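Nitrate/nitrite sensor protein narX (Escherichia coli K12, PDB 3EZI) senses nitrate and nitrite through its periplasmic domain and, as a membrane histidine kinase, relays the signal to the response regulators NarL and NarP. Local coordinates at residues A[21-26]-A[77-82]; A[52-57]-A[98-103]. One frame throughout, in Å; residues are numbered along the deposited sequence. Where two conformers were deposited one is given.

Contact 1. Residues A[21-26]-A[77-82]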
loop_
_atom_site.group_PDB
_atom_site.type_symbol
_atom_site.label_atom_id
_atom_site.label_comp_id
_atom_site.label_asym_id
_atom_site.label_seq_id
_atom_site.Cartn_x
_atom_site.Cartn_y
_atom_site.Cartn_z
ATOM N N ALA A 21 -13.290 -4.063 0.372
ATOM C CA ALA A 21 -14.605 -4.298 0.968
ATOM C C ALA A 21 -15.651 -3.309 0.436
ATOM O O ALA A 21 -16.874 -3.579 0.507
ATOM C CB ALA A 21 -14.508 -4.206 2.520
ATOM N N ALA A 22 -15.185 -2.189 -0.118
ATOM C CA ALA A 22 -16.091 -1.151 -0.669
ATOM C C ALA A 22 -16.445 -1.364 -2.168
ATOM O O ALA A 22 -17.314 -0.682 -2.689
ATOM C CB ALA A 22 -15.464 0.268 -0.478
ATOM N N VAL A 23 -15.783 -2.301 -2.838
ATOM C CA VAL A 23 -16.018 -2.615 -4.278
ATOM C C VAL A 23 -17.494 -3.071 -4.456
ATOM O O VAL A 23 -17.962 -3.914 -3.701
ATOM C CB VAL A 23 -15.074 -3.755 -4.717
ATOM C CG1 VAL A 23 -15.551 -4.397 -6.032
ATOM C CG2 VAL A 23 -13.626 -3.232 -4.870
ATOM N N PRO A 24 -18.236 -2.516 -5.454
ATOM C CA PRO A 24 -17.809 -1.501 -6.431
ATOM C C PRO A 24 -17.733 -0.092 -5.835
ATOM O O PRO A 24 -18.646 0.378 -5.134
ATOM C CB PRO A 24 -18.859 -1.621 -7.556
ATOM C CG PRO A 24 -20.140 -2.030 -6.756
ATOM C CD PRO A 24 -19.562 -3.078 -5.800
ATOM N N LEU A 25 -16.635 0.593 -6.134
ATOM C CA LEU A 25 -16.398 1.922 -5.589
ATOM C C LEU A 25 -17.297 2.955 -6.259
ATOM O O LEU A 25 -17.744 2.742 -7.393
ATOM C CB LEU A 25 -14.917 2.314 -5.766
ATOM C CG LEU A 25 -13.861 1.290 -5.256
ATOM C CD1 LEU A 25 -12.429 1.820 -5.503
ATOM C CD2 LEU A 25 -14.076 1.045 -3.744
ATOM N N SER A 26 -17.561 4.038 -5.521
ATOM C CA SER A 26 -18.376 5.174 -5.970
ATOM C C SER A 26 -17.742 6.485 -5.436
ATOM O O SER A 26 -16.670 6.466 -4.822
ATOM C CB SER A 26 -19.825 5.023 -5.467
ATOM O OG SER A 26 -19.884 4.885 -4.052
ATOM N N GLN A 77 -16.402 -4.725 -10.635
ATOM C CA GLN A 77 -17.841 -4.740 -10.366
ATOM C C GLN A 77 -18.127 -5.664 -9.181
ATOM O O GLN A 77 -19.194 -5.538 -8.533
ATOM C CB GLN A 77 -18.646 -5.194 -11.600
ATOM C CG GLN A 77 -18.638 -4.187 -12.747
ATOM C CD GLN A 77 -18.950 -2.762 -12.291
ATOM O OE1 GLN A 77 -20.045 -2.467 -11.805
ATOM N NE2 GLN A 77 -17.972 -1.868 -12.445
ATOM N N ASN A 78 -17.181 -6.582 -8.925
ATOM C CA ASN A 78 -17.235 -7.538 -7.798
ATOM C C ASN A 78 -15.808 -7.842 -7.288
ATOM O O ASN A 78 -14.848 -7.378 -7.885
ATOM C CB ASN A 78 -17.937 -8.834 -8.230
ATOM C CG ASN A 78 -17.299 -9.466 -9.427
ATOM O OD1 ASN A 78 -16.157 -9.914 -9.373
ATOM N ND2 ASN A 78 -18.038 -9.511 -10.536
ATOM N N ARG A 79 -15.657 -8.593 -6.189
ATOM C CA ARG A 79 -14.306 -8.885 -5.632
ATOM C C ARG A 79 -13.553 -10.057 -6.237
ATOM O O ARG A 79 -12.391 -10.324 -5.911
ATOM C CB ARG A 79 -14.409 -9.073 -4.111
ATOM C CG ARG A 79 -14.733 -7.772 -3.350
ATOM C CD ARG A 79 -14.856 -8.022 -1.821
ATOM N NE ARG A 79 -16.252 -8.207 -1.459
ATOM C CZ ARG A 79 -17.124 -7.206 -1.403
ATOM N NH1 ARG A 79 -16.719 -5.982 -1.666
ATOM N NH2 ARG A 79 -18.406 -7.441 -1.160
ATOM N N GLU A 80 -14.225 -10.736 -7.155
ATOM C CA GLU A 80 -13.707 -11.907 -7.853
ATOM C C GLU A 80 -12.236 -11.905 -8.272
ATOM O O GLU A 80 -11.479 -12.757 -7.836
ATOM C CB GLU A 80 -14.592 -12.170 -9.083
ATOM C CG GLU A 80 -14.445 -13.539 -9.720
ATOM C CD GLU A 80 -15.069 -13.577 -11.096
ATOM O OE1 GLU A 80 -16.248 -13.169 -11.232
ATOM O OE2 GLU A 80 -14.372 -14.008 -12.044
ATOM N N THR A 81 -11.809 -10.984 -9.124
ATOM C CA THR A 81 -10.399 -11.034 -9.533
ATOM C C THR A 81 -9.510 -9.985 -8.852
ATOM O O THR A 81 -8.289 -10.189 -8.675
ATOM C CB THR A 81 -10.256 -10.884 -11.079
ATOM O OG1 THR A 81 -10.807 -9.629 -11.481
ATOM C CG2 THR A 81 -11.001 -12.031 -11.817
ATOM N N VAL A 82 -10.094 -8.862 -8.456
ATOM C CA VAL A 82 -9.250 -7.847 -7.824
ATOM C C VAL A 82 -8.798 -8.272 -6.414
ATOM O O VAL A 82 -7.900 -7.679 -5.841
ATOM C CB VAL A 82 -9.973 -6.445 -7.816
ATOM C CG1 VAL A 82 -11.154 -6.416 -6.831
ATOM C CG2 VAL A 82 -8.973 -5.361 -7.522
#

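Contact 2. Residues A[52-57]-A[98-103]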
loop_
_atom_site.group_PDB
_atom_site.type_symbol
_atom_site.label_atom_id
_atom_site.label_comp_id
_atom_site.label_asym_id
_atom_site.label_seq_id
_atom_site.Cartn_x
_atom_site.Cartn_y
_atom_site.Cartn_z
ATOM N N ASP A 52 17.691 2.107 5.005
ATOM C CA ASP A 52 17.810 0.655 4.971
ATOM C C ASP A 52 18.048 0.006 3.596
ATOM O O ASP A 52 18.048 -1.222 3.490
ATOM C CB ASP A 52 16.579 0.034 5.660
ATOM C CG ASP A 52 16.521 0.353 7.189
ATOM O OD1 ASP A 52 15.483 0.087 7.845
ATOM O OD2 ASP A 52 17.514 0.879 7.736
ATOM N N GLY A 53 18.267 0.823 2.563
ATOM C CA GLY A 53 18.520 0.310 1.218
ATOM C C GLY A 53 17.336 -0.413 0.596
ATOM O O GLY A 53 17.500 -1.436 -0.069
ATOM N N GLN A 54 16.137 0.126 0.784
ATOM C CA GLN A 54 14.925 -0.480 0.235
ATOM C C GLN A 54 14.231 0.457 -0.747
ATOM O O GLN A 54 13.132 0.146 -1.222
ATOM C CB GLN A 54 13.892 -0.743 1.335
ATOM C CG GLN A 54 14.330 -1.516 2.518
ATOM C CD GLN A 54 13.352 -2.605 2.814
ATOM O OE1 GLN A 54 13.371 -3.643 2.168
ATOM N NE2 GLN A 54 12.462 -2.367 3.765
ATOM N N LEU A 55 14.844 1.592 -1.051
ATOM C CA LEU A 55 14.171 2.577 -1.932
ATOM C C LEU A 55 13.570 1.995 -3.221
ATOM O O LEU A 55 12.447 2.368 -3.633
ATOM C CB LEU A 55 15.088 3.759 -2.270
ATOM C CG LEU A 55 14.327 4.961 -2.865
ATOM C CD1 LEU A 55 13.162 5.327 -1.951
ATOM C CD2 LEU A 55 15.278 6.169 -3.030
ATOM N N ALA A 56 14.289 1.091 -3.875
ATOM C CA ALA A 56 13.748 0.488 -5.089
ATOM C C ALA A 56 12.493 -0.354 -4.825
ATOM O O ALA A 56 11.551 -0.414 -5.647
ATOM C CB ALA A 56 14.822 -0.379 -5.775
ATOM N N GLN A 57 12.478 -1.040 -3.686
ATOM C CA GLN A 57 11.348 -1.865 -3.337
ATOM C C GLN A 57 10.144 -0.987 -3.002
ATOM O O GLN A 57 9.004 -1.327 -3.369
ATOM C CB GLN A 57 11.708 -2.755 -2.153
ATOM C CG GLN A 57 10.573 -3.579 -1.657
ATOM C CD GLN A 57 10.992 -5.012 -1.474
ATOM O OE1 GLN A 57 11.893 -5.320 -0.686
ATOM N NE2 GLN A 57 10.353 -5.904 -2.221
ATOM N N SER A 98 10.015 -6.698 6.065
ATOM C CA SER A 98 11.061 -7.686 6.373
ATOM C C SER A 98 12.446 -7.093 6.183
ATOM O O SER A 98 13.361 -7.373 6.964
ATOM C CB SER A 98 10.914 -8.956 5.495
ATOM O OG SER A 98 11.331 -8.761 4.141
ATOM N N GLY A 99 12.581 -6.256 5.158
ATOM C CA GLY A 99 13.850 -5.618 4.839
ATOM C C GLY A 99 14.274 -4.414 5.691
ATOM O O GLY A 99 15.406 -3.943 5.597
ATOM N N PHE A 100 13.382 -3.897 6.516
ATOM C CA PHE A 100 13.767 -2.775 7.372
ATOM C C PHE A 100 14.567 -3.317 8.565
ATOM O O PHE A 100 14.418 -4.488 8.940
ATOM C CB PHE A 100 12.545 -2.043 7.933
ATOM C CG PHE A 100 11.802 -1.190 6.939
ATOM C CD1 PHE A 100 12.473 -0.338 6.065
ATOM C CD2 PHE A 100 10.412 -1.191 6.928
ATOM C CE1 PHE A 100 11.765 0.497 5.206
ATOM C CE2 PHE A 100 9.700 -0.356 6.069
ATOM C CZ PHE A 100 10.380 0.488 5.211
ATOM N N ASP A 101 15.415 -2.477 9.167
ATOM C CA ASP A 101 16.175 -2.916 10.363
ATOM C C ASP A 101 15.166 -2.715 11.502
ATOM O O ASP A 101 14.784 -1.579 11.816
ATOM C CB ASP A 101 17.441 -2.057 10.595
ATOM C CG ASP A 101 18.343 -2.601 11.737
ATOM O OD1 ASP A 101 17.819 -3.088 12.766
ATOM O OD2 ASP A 101 19.593 -2.519 11.614
ATOM N N ARG A 102 14.710 -3.832 12.079
ATOM C CA ARG A 102 13.725 -3.839 13.155
ATOM C C ARG A 102 14.381 -3.972 14.550
ATOM O O ARG A 102 13.686 -4.212 15.551
ATOM C CB ARG A 102 12.740 -5.009 12.922
ATOM C CG ARG A 102 11.759 -4.837 11.729
ATOM C CD ARG A 102 11.198 -6.165 11.198
ATOM N NE ARG A 102 12.231 -6.956 10.539
ATOM C CZ ARG A 102 12.785 -8.060 11.053
ATOM N NH1 ARG A 102 12.395 -8.524 12.237
ATOM N NH2 ARG A 102 13.764 -8.675 10.390
ATOM N N THR A 103 15.707 -3.819 14.637
ATOM C CA THR A 103 16.378 -3.952 15.945
ATOM C C THR A 103 16.264 -2.702 16.858
ATOM O O THR A 103 16.141 -1.567 16.374
ATOM C CB THR A 103 17.871 -4.318 15.773
ATOM O OG1 THR A 103 18.577 -3.220 15.170
ATOM C CG2 THR A 103 17.999 -5.578 14.920
#

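Contact 1. Residues A[21-26]-A[77-82]
At one tip of the antiparallel helical bundle that forms the periplasmic sensor domain, the turn leaving helix 3-22 meets the loop joining helices 55-75 and 82-99. V23 is the apolar centre of this junction. V23 CG1, anti to the backbone N (chi1 163°), is directed at the backbone of the opposing loop and lies 3.6 Å from N78 O. The other methyl, V23 CG2, turns to the bundle interior and loosely meets V82 CG1 at 4.5 Å; L73 of helix 55-75 and A76 touch both valines. The peptide bond between V23 and P24 is cis, and the proline ring packs against the loop backbone, P24 CD being 3.7 Å from Q77 O. Polar contact comes from R79, whose chain runs extended through chi2 and then bends at chi3 (-96°) to carry the guanidinium over to the end of helix 3-22. There NH1 finds its strongest partner in the carbonyl of L20, so a positive charge faces carbonyls at a helix C-terminus, a placement that the helix dipole would probably support. R79 NH1 lies 3.2 Å from A21 O. It also reaches past the helix to the turn, where R79 NH1 donates a weak, strongly bent hydrogen bond to V23 O, 3.2 Å long with an N-H...O angle of 121°.

Contact 2. Residues A[52-57]-A[98-103]
Hydrogen bonding between side chain and backbone ties the end of helix 43-52 to the chain leaving helix 82-99. D52 OD1 accepts from D101 N at 2.9 Å in a nearly straight bond (167°), although the N-H arrives from above the carboxylate, 63° out of its plane. An alanine in place of D52 would remove this acceptor and would probably loosen the hold on the backbone just after F100. D101 in turn uses its own OD1 to form an Asx turn, D101 OD1 receiving T103 N at 2.9 Å and T103 OG1 on the syn lone pair of D101 OD1.

Packing is carried by Q54, bent at chi2 so that its amide crosses the F100 ring nearly upright, the two planes 79° apart. Q54 NE2 sits over one ring face, displaced toward the rim and 3.1 Å from F100 CD1, while it donates to L96 O on helix 82-99. The amide oxygen lies against the neighbouring glycine, Q54 OE1 being 3.4 Å from G99 CA, and a beta carbon at G99 would collide with that oxygen as modelled. F100 itself is buried against L45 and A48 of helix 43-52 and A5 and I6 of helix 3-22.

Between D52 and Q54, G53 adopts positive phi and closes a Schellman motif, a classic helix C-terminus, here set at one end of an antiparallel helical bundle.

Contacts 1 and 2 lie on opposite sides of the chain's centre, their own centres 32 Å apart and their nearest atoms about 18 Å apart, so neither touches the other. The long helices 3-22, 55-75 and 82-99 run between the two ends and connect them. The segments of the two contacts alternate along the sequence: contact 1 joins the turn after helix 3-22 to the loop before helix 82-99, contact 2 the end of helix 43-52 to the chain leaving helix 82-99. Contact 2 lies near both chain termini, which in the whole receptor probably lead into the membrane helices, so contact 1 is probably at the membrane-distal tip. The crystal form carries no nitrate or nitrite, and both contacts lie within a single chain.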